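Local atomic coordinates of uncharacterized protein (Pyrococcus horikoshii, PDB entry 2CYJ), a protein that is of unknown function but belongs to the DUF498/DUF598 (Mth938-like) family and has a mixed alpha/beta structure. Residues D21-P26 with L111-V116; R32-I37 with E54-E59; F61-V66 with G106-L111. All coordinates share one frame; numbering follows the deposited sequence.

Interaction 1 of 3, residues D21-P26 with L111-V116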
loop_
_atom_site.group_PDB
_atom_site.type_symbol
_atom_site.label_atom_id
_atom_site.label_comp_id
_atom_site.label_asym_id
_atom_site.label_seq_id
_atom_site.Cartn_x
_atom_site.Cartn_y
_atom_site.Cartn_z
ATOM N N ASP A 21 -8.820 -1.932 2.378
ATOM C CA ASP A 21 -7.464 -1.745 1.886
ATOM C C ASP A 21 -7.400 -1.727 0.365
ATOM O O ASP A 21 -8.169 -2.418 -0.314
ATOM C CB ASP A 21 -6.564 -2.860 2.416
ATOM C CG ASP A 21 -6.330 -2.771 3.911
ATOM O OD1 ASP A 21 -6.949 -1.928 4.594
ATOM O OD2 ASP A 21 -5.515 -3.565 4.407
ATOM N N ILE A 22 -6.456 -0.962 -0.164
ATOM C CA ILE A 22 -6.292 -0.845 -1.605
ATOM C C ILE A 22 -4.836 -0.812 -2.026
ATOM O O ILE A 22 -3.933 -0.588 -1.214
ATOM C CB ILE A 22 -6.963 0.446 -2.170
ATOM C CG1 ILE A 22 -6.380 1.699 -1.501
ATOM C CG2 ILE A 22 -8.477 0.377 -1.966
ATOM C CD1 ILE A 22 -6.871 3.012 -2.120
ATOM N N VAL A 23 -4.638 -1.062 -3.317
ATOM C CA VAL A 23 -3.340 -1.015 -3.957
ATOM C C VAL A 23 -3.473 0.017 -5.078
ATOM O O VAL A 23 -4.402 -0.045 -5.887
ATOM C CB VAL A 23 -2.944 -2.386 -4.556
ATOM C CG1 VAL A 23 -1.615 -2.280 -5.297
ATOM C CG2 VAL A 23 -2.837 -3.412 -3.446
ATOM N N ILE A 24 -2.580 0.999 -5.085
ATOM C CA ILE A 24 -2.581 2.026 -6.114
ATOM C C ILE A 24 -1.323 1.781 -6.941
ATOM O O ILE A 24 -0.200 1.864 -6.428
ATOM C CB ILE A 24 -2.526 3.446 -5.512
ATOM C CG1 ILE A 24 -3.721 3.661 -4.574
ATOM C CG2 ILE A 24 -2.521 4.479 -6.630
ATOM C CD1 ILE A 24 -3.598 4.893 -3.677
ATOM N N TYR A 25 -1.518 1.437 -8.208
ATOM C CA TYR A 25 -0.412 1.178 -9.119
ATOM C C TYR A 25 0.182 2.475 -9.657
ATOM O O TYR A 25 -0.458 3.520 -9.621
ATOM C CB TYR A 25 -0.910 0.290 -10.259
ATOM C CG TYR A 25 -1.232 -1.096 -9.765
ATOM C CD1 TYR A 25 -0.225 -2.051 -9.650
ATOM C CD2 TYR A 25 -2.514 -1.430 -9.320
ATOM C CE1 TYR A 25 -0.469 -3.295 -9.105
ATOM C CE2 TYR A 25 -2.772 -2.693 -8.761
ATOM C CZ TYR A 25 -1.732 -3.615 -8.661
ATOM O OH TYR A 25 -1.932 -4.861 -8.111
ATOM N N PRO A 26 1.430 2.426 -10.158
ATOM C CA PRO A 26 2.105 3.612 -10.704
ATOM C C PRO A 26 1.282 4.406 -11.709
ATOM O O PRO A 26 1.394 5.633 -11.773
ATOM C CB PRO A 26 3.368 3.029 -11.339
ATOM C CG PRO A 26 3.684 1.891 -10.443
ATOM C CD PRO A 26 2.334 1.262 -10.162
ATOM N N LEU A 111 4.300 2.453 -6.411
ATOM C CA LEU A 111 3.348 1.376 -6.141
ATOM C C LEU A 111 2.995 1.572 -4.659
ATOM O O LEU A 111 3.884 1.575 -3.802
ATOM C CB LEU A 111 3.996 0.004 -6.334
ATOM C CG LEU A 111 3.146 -1.191 -5.872
ATOM C CD1 LEU A 111 1.827 -1.279 -6.655
ATOM C CD2 LEU A 111 3.968 -2.466 -6.055
ATOM N N ALA A 112 1.715 1.751 -4.345
ATOM C CA ALA A 112 1.327 1.968 -2.953
ATOM C C ALA A 112 0.353 0.920 -2.445
ATOM O O ALA A 112 -0.581 0.556 -3.146
ATOM C CB ALA A 112 0.694 3.362 -2.794
ATOM N N ILE A 113 0.592 0.421 -1.235
ATOM C CA ILE A 113 -0.306 -0.552 -0.610
ATOM C C ILE A 113 -0.798 0.188 0.621
ATOM O O ILE A 113 -0.003 0.593 1.483
ATOM C CB ILE A 113 0.429 -1.837 -0.210
ATOM C CG1 ILE A 113 1.022 -2.495 -1.462
ATOM C CG2 ILE A 113 -0.541 -2.791 0.487
ATOM C CD1 ILE A 113 1.983 -3.632 -1.163
ATOM N N ILE A 114 -2.107 0.388 0.681
ATOM C CA ILE A 114 -2.714 1.163 1.752
ATOM C C ILE A 114 -3.618 0.371 2.685
ATOM O O ILE A 114 -4.663 -0.145 2.268
ATOM C CB ILE A 114 -3.550 2.315 1.138
ATOM C CG1 ILE A 114 -2.700 3.106 0.126
ATOM C CG2 ILE A 114 -4.124 3.199 2.240
ATOM C CD1 ILE A 114 -1.489 3.843 0.713
ATOM N N HIS A 115 -3.215 0.291 3.950
ATOM C CA HIS A 115 -3.989 -0.403 4.966
ATOM C C HIS A 115 -4.785 0.689 5.686
ATOM O O HIS A 115 -4.211 1.609 6.277
ATOM C CB HIS A 115 -3.035 -1.129 5.912
ATOM C CG HIS A 115 -3.727 -1.931 6.967
ATOM N ND1 HIS A 115 -4.688 -2.868 6.677
ATOM C CD2 HIS A 115 -3.585 -1.939 8.316
ATOM C CE1 HIS A 115 -5.108 -3.425 7.800
ATOM N NE2 HIS A 115 -4.455 -2.879 8.808
ATOM N N VAL A 116 -6.110 0.584 5.620
ATOM C CA VAL A 116 -6.977 1.610 6.182
ATOM C C VAL A 116 -7.424 1.497 7.637
ATOM O O VAL A 116 -8.045 2.430 8.164
ATOM C CB VAL A 116 -8.227 1.833 5.264
ATOM C CG1 VAL A 116 -7.765 2.154 3.845
ATOM C CG2 VAL A 116 -9.125 0.605 5.256
#
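Val23 and Leu111 meet at the apolar centre of this antiparallel strand pair, CG1 of Val23 lying 3.8 Å from CD1 of Leu111. The same Leu111 methyl reaches the Tyr25 ring, 3.7 Å from its CD1, while Val23 CG1 sits over one face of that ring. The opposite face of the sheet carries Ile22, Ile24, Ala112 and Ile114. There Ile22 and Ile114 run side by side, CG1 of Ile22 being 3.9 Å from CB of Ile114, and Leu101 and Leu98 of helix 94-104 pack against this surface. Ile22 and Ile114 bond reciprocally through their backbones, as do Ile24 and Ala112. At the polar edge Asp21 binds 111-116 twice. Its OD2 accepts a hydrogen bond from His115 ND1 at 2.5 Å, nearly straight at 175°, on the syn side of the carboxylate and in the imidazole plane, the two planes standing 86° apart. Its OD1 accepts Val116 N at 2.8 Å from above the carboxylate plane. CG of His115 lies anti to the backbone N (chi1 -177°), setting the ring root beside the carboxylate. Arg33 forms a salt bridge with OD2. The whole is an antiparallel ladder at the heart of a mixed sheet, ended by a His-carboxylate hydrogen bond.

Interaction 2 of 3, residues R32-I37 with E54-E59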
loop_
_atom_site.group_PDB
_atom_site.type_symbol
_atom_site.label_atom_id
_atom_site.label_comp_id
_atom_site.label_asym_id
_atom_site.label_seq_id
_atom_site.Cartn_x
_atom_site.Cartn_y
_atom_site.Cartn_z
ATOM N N ARG A 32 -8.414 -3.632 -5.150
ATOM C CA ARG A 32 -8.559 -3.972 -3.749
ATOM C C ARG A 32 -7.299 -4.730 -3.317
ATOM O O ARG A 32 -6.665 -5.425 -4.118
ATOM C CB ARG A 32 -9.800 -4.851 -3.532
ATOM C CG ARG A 32 -9.721 -6.226 -4.168
ATOM C CD ARG A 32 -10.903 -7.103 -3.748
ATOM N NE ARG A 32 -10.816 -7.495 -2.345
ATOM C CZ ARG A 32 -10.108 -8.528 -1.893
ATOM N NH1 ARG A 32 -9.418 -9.298 -2.727
ATOM N NH2 ARG A 32 -10.082 -8.784 -0.594
ATOM N N ARG A 33 -6.915 -4.565 -2.060
ATOM C CA ARG A 33 -5.765 -5.282 -1.552
ATOM C C ARG A 33 -6.206 -6.720 -1.264
ATOM O O ARG A 33 -7.241 -6.937 -0.619
ATOM C CB ARG A 33 -5.253 -4.641 -0.258
ATOM C CG ARG A 33 -4.068 -5.376 0.334
ATOM C CD ARG A 33 -3.749 -4.970 1.761
ATOM N NE ARG A 33 -2.854 -5.976 2.330
ATOM C CZ ARG A 33 -2.704 -6.224 3.625
ATOM N NH1 ARG A 33 -3.382 -5.533 4.533
ATOM N NH2 ARG A 33 -1.907 -7.209 4.006
ATOM N N MET A 34 -5.440 -7.702 -1.736
ATOM C CA MET A 34 -5.801 -9.096 -1.499
ATOM C C MET A 34 -5.146 -9.535 -0.194
ATOM O O MET A 34 -4.306 -10.435 -0.145
ATOM C CB MET A 34 -5.300 -9.985 -2.639
ATOM C CG MET A 34 -5.836 -9.524 -3.978
ATOM S SD MET A 34 -5.589 -10.758 -5.269
ATOM C CE MET A 34 -3.890 -10.639 -5.479
ATOM N N LYS A 35 -5.564 -8.888 0.883
ATOM C CA LYS A 35 -4.989 -9.164 2.178
ATOM C C LYS A 35 -5.227 -10.586 2.645
ATOM O O LYS A 35 -4.471 -11.100 3.475
ATOM C CB LYS A 35 -5.476 -8.145 3.212
ATOM C CG LYS A 35 -6.896 -8.275 3.682
ATOM C CD LYS A 35 -7.111 -7.244 4.783
ATOM C CE LYS A 35 -8.495 -7.317 5.353
ATOM N NZ LYS A 35 -8.738 -6.172 6.275
ATOM N N GLU A 36 -6.253 -11.237 2.099
ATOM C CA GLU A 36 -6.526 -12.616 2.476
ATOM C C GLU A 36 -5.306 -13.508 2.206
ATOM O O GLU A 36 -5.122 -14.526 2.864
ATOM C CB GLU A 36 -7.748 -13.156 1.720
ATOM C CG GLU A 36 -7.650 -13.107 0.199
ATOM C CD GLU A 36 -8.000 -11.748 -0.391
ATOM O OE1 GLU A 36 -8.284 -10.800 0.374
ATOM O OE2 GLU A 36 -7.986 -11.644 -1.636
ATOM N N ILE A 37 -4.455 -13.134 1.253
ATOM C CA ILE A 37 -3.289 -13.964 0.954
ATOM C C ILE A 37 -2.321 -14.050 2.124
ATOM O O ILE A 37 -1.800 -15.122 2.442
ATOM C CB ILE A 37 -2.522 -13.449 -0.269
ATOM C CG1 ILE A 37 -3.429 -13.537 -1.495
ATOM C CG2 ILE A 37 -1.234 -14.272 -0.473
ATOM C CD1 ILE A 37 -2.863 -12.912 -2.760
ATOM N N GLU A 54 3.957 -10.257 -4.237
ATOM C CA GLU A 54 4.260 -10.654 -5.601
ATOM C C GLU A 54 3.083 -10.420 -6.542
ATOM O O GLU A 54 3.286 -10.156 -7.728
ATOM C CB GLU A 54 4.689 -12.129 -5.622
ATOM C CG GLU A 54 5.190 -12.653 -6.973
ATOM C CD GLU A 54 4.079 -13.147 -7.889
ATOM O OE1 GLU A 54 2.949 -13.381 -7.408
ATOM O OE2 GLU A 54 4.347 -13.322 -9.099
ATOM N N LYS A 55 1.859 -10.501 -6.021
ATOM C CA LYS A 55 0.673 -10.287 -6.854
ATOM C C LYS A 55 0.567 -8.847 -7.343
ATOM O O LYS A 55 -0.151 -8.575 -8.303
ATOM C CB LYS A 55 -0.623 -10.626 -6.098
ATOM C CG LYS A 55 -0.727 -12.046 -5.566
ATOM C CD LYS A 55 -0.650 -13.058 -6.690
ATOM C CE LYS A 55 -0.832 -14.461 -6.154
ATOM N NZ LYS A 55 -0.857 -15.459 -7.252
ATOM N N TYR A 56 1.288 -7.929 -6.701
ATOM C CA TYR A 56 1.215 -6.522 -7.079
ATOM C C TYR A 56 2.342 -6.094 -7.994
ATOM O O TYR A 56 2.429 -4.920 -8.353
ATOM C CB TYR A 56 1.203 -5.641 -5.830
ATOM C CG TYR A 56 0.159 -6.061 -4.825
ATOM C CD1 TYR A 56 0.434 -6.036 -3.463
ATOM C CD2 TYR A 56 -1.085 -6.537 -5.240
ATOM C CE1 TYR A 56 -0.506 -6.488 -2.526
ATOM C CE2 TYR A 56 -2.033 -6.985 -4.309
ATOM C CZ TYR A 56 -1.730 -6.959 -2.959
ATOM O OH TYR A 56 -2.647 -7.404 -2.042
ATOM N N LEU A 57 3.206 -7.036 -8.366
ATOM C CA LEU A 57 4.310 -6.736 -9.275
ATOM C C LEU A 57 3.759 -6.871 -10.696
ATOM O O LEU A 57 3.985 -7.869 -11.401
ATOM C CB LEU A 57 5.463 -7.708 -9.032
ATOM C CG LEU A 57 5.917 -7.725 -7.570
ATOM C CD1 LEU A 57 7.091 -8.683 -7.446
ATOM C CD2 LEU A 57 6.328 -6.332 -7.109
ATOM N N VAL A 58 3.030 -5.840 -11.106
ATOM C CA VAL A 58 2.352 -5.803 -12.402
ATOM C C VAL A 58 2.891 -4.705 -13.309
ATOM O O VAL A 58 3.000 -4.891 -14.522
ATOM C CB VAL A 58 0.831 -5.600 -12.179
ATOM C CG1 VAL A 58 0.100 -5.530 -13.501
ATOM C CG2 VAL A 58 0.277 -6.749 -11.331
ATOM N N GLU A 59 3.194 -3.552 -12.716
ATOM C CA GLU A 59 3.766 -2.428 -13.444
ATOM C C GLU A 59 5.129 -2.150 -12.828
ATOM O O GLU A 59 5.345 -2.393 -11.634
ATOM C CB GLU A 59 2.899 -1.173 -13.295
ATOM C CG GLU A 59 1.493 -1.322 -13.832
ATOM C CD GLU A 59 0.656 -0.068 -13.625
ATOM O OE1 GLU A 59 -0.557 -0.119 -13.917
ATOM O OE2 GLU A 59 1.210 0.958 -13.172
#
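An inverse gamma turn centred on Met34, leading from strand 30-32 into helix 36-42, meets a type I beta turn, Glu54 to Leu57, through the tip of Tyr56. The phenol OH of Tyr56 accepts the backbone N-H of Met34 at 2.8 Å, a bent bond of 140° that arrives at the ring edge near its plane. The same oxygen lies 3.4 Å from CG of Arg33 and is also hydrogen-bonded to Glu52. Beside this polar point Met34 crosses Lys55 at about a right angle, its CE pressed to 3.3 Å from CB of Lys55, closer than ordinary carbon contact. A bend at chi3 (-72°) directs that methyl. Ile37 adds CD1 at 3.6 Å from CG of Lys55, so the aliphatic root of the lysine is touched by two apolar side chains. Within 32-37, Arg32 holds Glu36 end-on, NH1 to OE2 and NH2 to OE1, and CB of Lys35 lies over the centre of the Arg33 guanidinium. Arg33 itself pairs with Glu52 and Asp21. Ile37 also rests on helix 50-54, while Arg33 and Tyr56 lean on Ile113 of strand 110-115, which places the contact between the helical connections and one face of the mixed sheet.

Interaction 3 of 3, residues F61-V66 with G106-L111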
loop_
_atom_site.group_PDB
_atom_site.type_symbol
_atom_site.label_atom_id
_atom_site.label_comp_id
_atom_site.label_asym_id
_atom_site.label_seq_id
_atom_site.Cartn_x
_atom_site.Cartn_y
_atom_site.Cartn_z
ATOM N N PHE A 61 8.072 -0.111 -11.165
ATOM C CA PHE A 61 8.013 0.975 -10.197
ATOM C C PHE A 61 9.381 1.234 -9.582
ATOM O O PHE A 61 10.265 0.371 -9.614
ATOM C CB PHE A 61 6.968 0.670 -9.102
ATOM C CG PHE A 61 7.258 -0.573 -8.295
ATOM C CD1 PHE A 61 7.881 -0.486 -7.052
ATOM C CD2 PHE A 61 6.916 -1.830 -8.787
ATOM C CE1 PHE A 61 8.160 -1.637 -6.305
ATOM C CE2 PHE A 61 7.188 -2.983 -8.058
ATOM C CZ PHE A 61 7.815 -2.887 -6.810
ATOM N N ASP A 62 9.535 2.437 -9.039
ATOM C CA ASP A 62 10.770 2.880 -8.397
ATOM C C ASP A 62 10.634 2.842 -6.887
ATOM O O ASP A 62 11.593 2.579 -6.159
ATOM C CB ASP A 62 11.074 4.331 -8.790
ATOM C CG ASP A 62 11.191 4.525 -10.287
ATOM O OD1 ASP A 62 11.999 3.805 -10.911
ATOM O OD2 ASP A 62 10.479 5.402 -10.833
ATOM N N VAL A 63 9.418 3.101 -6.430
ATOM C CA VAL A 63 9.127 3.204 -5.018
ATOM C C VAL A 63 7.954 2.352 -4.585
ATOM O O VAL A 63 6.933 2.344 -5.265
ATOM C CB VAL A 63 8.744 4.669 -4.676
ATOM C CG1 VAL A 63 8.397 4.804 -3.194
ATOM C CG2 VAL A 63 9.869 5.621 -5.059
ATOM N N LEU A 64 8.118 1.621 -3.484
ATOM C CA LEU A 64 7.011 0.872 -2.886
ATOM C C LEU A 64 6.689 1.673 -1.625
ATOM O O LEU A 64 7.539 1.833 -0.738
ATOM C CB LEU A 64 7.389 -0.560 -2.474
ATOM C CG LEU A 64 6.287 -1.223 -1.616
ATOM C CD1 LEU A 64 5.012 -1.444 -2.434
ATOM C CD2 LEU A 64 6.790 -2.537 -1.048
ATOM N N LEU A 65 5.470 2.202 -1.566
ATOM C CA LEU A 65 5.017 2.988 -0.425
ATOM C C LEU A 65 3.917 2.219 0.287
ATOM O O LEU A 65 2.898 1.865 -0.309
ATOM C CB LEU A 65 4.506 4.355 -0.896
ATOM C CG LEU A 65 3.973 5.363 0.141
ATOM C CD1 LEU A 65 2.523 5.050 0.477
ATOM C CD2 LEU A 65 4.858 5.365 1.374
ATOM N N VAL A 66 4.133 1.942 1.565
ATOM C CA VAL A 66 3.143 1.210 2.338
ATOM C C VAL A 66 2.550 2.055 3.453
ATOM O O VAL A 66 3.286 2.598 4.281
ATOM C CB VAL A 66 3.747 -0.075 2.984
ATOM C CG1 VAL A 66 2.661 -0.871 3.713
ATOM C CG2 VAL A 66 4.405 -0.949 1.911
ATOM N N GLY A 106 3.776 11.824 -9.505
ATOM C CA GLY A 106 4.080 12.565 -10.712
ATOM C C GLY A 106 5.505 12.509 -11.194
ATOM O O GLY A 106 5.781 12.830 -12.349
ATOM N N LYS A 107 6.422 12.126 -10.320
ATOM C CA LYS A 107 7.803 12.027 -10.741
ATOM C C LYS A 107 8.214 10.571 -10.777
ATOM O O LYS A 107 8.218 9.952 -11.848
ATOM C CB LYS A 107 8.690 12.871 -9.828
ATOM C CG LYS A 107 8.633 14.347 -10.239
ATOM C CD LYS A 107 9.482 15.266 -9.375
ATOM C CE LYS A 107 9.536 16.659 -9.999
ATOM N NZ LYS A 107 10.182 17.668 -9.112
ATOM N N LYS A 108 8.528 10.003 -9.622
ATOM C CA LYS A 108 8.910 8.603 -9.590
ATOM C C LYS A 108 7.665 7.741 -9.762
ATOM O O LYS A 108 6.537 8.186 -9.514
ATOM C CB LYS A 108 9.592 8.261 -8.264
ATOM C CG LYS A 108 10.975 8.882 -8.093
ATOM C CD LYS A 108 11.438 8.814 -6.644
ATOM C CE LYS A 108 12.820 9.436 -6.480
ATOM N NZ LYS A 108 13.255 9.428 -5.055
ATOM N N ARG A 109 7.878 6.505 -10.202
ATOM C CA ARG A 109 6.789 5.564 -10.387
ATOM C C ARG A 109 6.574 4.905 -9.035
ATOM O O ARG A 109 7.455 4.231 -8.502
ATOM C CB ARG A 109 7.167 4.544 -11.450
ATOM C CG ARG A 109 7.382 5.188 -12.807
ATOM C CD ARG A 109 8.017 4.230 -13.775
ATOM N NE ARG A 109 9.348 3.849 -13.320
ATOM C CZ ARG A 109 10.139 2.989 -13.952
ATOM N NH1 ARG A 109 9.730 2.415 -15.076
ATOM N NH2 ARG A 109 11.338 2.711 -13.461
ATOM N N ILE A 110 5.390 5.115 -8.478
ATOM C CA ILE A 110 5.084 4.602 -7.161
ATOM C C ILE A 110 3.984 3.557 -7.086
ATOM O O ILE A 110 2.890 3.751 -7.630
ATOM C CB ILE A 110 4.684 5.768 -6.236
ATOM C CG1 ILE A 110 5.713 6.898 -6.344
ATOM C CG2 ILE A 110 4.596 5.289 -4.810
ATOM C CD1 ILE A 110 5.239 8.209 -5.750
ATOM N N LEU A 111 4.300 2.453 -6.411
ATOM C CA LEU A 111 3.348 1.376 -6.141
ATOM C C LEU A 111 2.995 1.572 -4.659
ATOM O O LEU A 111 3.884 1.575 -3.802
ATOM C CB LEU A 111 3.996 0.004 -6.334
ATOM C CG LEU A 111 3.146 -1.191 -5.872
ATOM C CD1 LEU A 111 1.827 -1.279 -6.655
ATOM C CD2 LEU A 111 3.968 -2.466 -6.055
#
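Phe61 and Leu111 form the tight, buried side of this parallel pairing: the leucine CD2 lies over one face of the ring, 3.9 Å from its centroid. Leu64 runs alongside Leu111, its CD1 3.9 Å from the same methyl. On the other face of the sheet Val63 and Ile110 lie side by side, with Ile110 resting on helix 94-104. Backbone bonds Leu111 N to Val63 O and Leu65 N to Leu111 O join the strands, and the Arg109 carbonyl accepts both Asp62 N and Val63 N. The solvent side is polar; its looser part is Lys108, whose CD brushes CG2 of Val63 while its end pairs with Glu88. Arg109 grips Asp62 side-on, NH2 to OD1 at 2.9 Å and NE to OD2 at 3.1 Å, and its backbone N reaches OD2 from the same face at 2.9 Å. A bend at chi3 (-63°) brings NE back to OD2, and Asp60 pairs with NH1. An alanine in place of Asp62 would probably leave the Arg109 backbone N-H and two guanidinium nitrogens without these acceptors and the arginine freer to turn. The chemistry implies a junction fixed by both a salt bridge and a backbone bond at the partly exposed start of the strand pair.

Overall arrangement
After the N-terminal three-stranded sheet the chain lays down 21-26, whose partner 111-116 arrives only at the C-terminal end; interaction 1 closes a loop of 84 intervening residues around the other two contacts. Inside it, interaction 2 closes a short loop holding most of helices 36-42 and 50-54, with strand 47-48 between them, and interaction 3 follows in series, bringing 106-111 back to 61-66 after helix 94-104. Interactions 1 and 3 share Leu111 and use strand 110-115, which lies between 22-24 and 63-68 in the mixed sheet. Interaction 2 joins interaction 1 through the Asp21-Arg33 salt bridge and touches interaction 3 where Tyr56 O meets Leu111, tying the helical connections to the sheet.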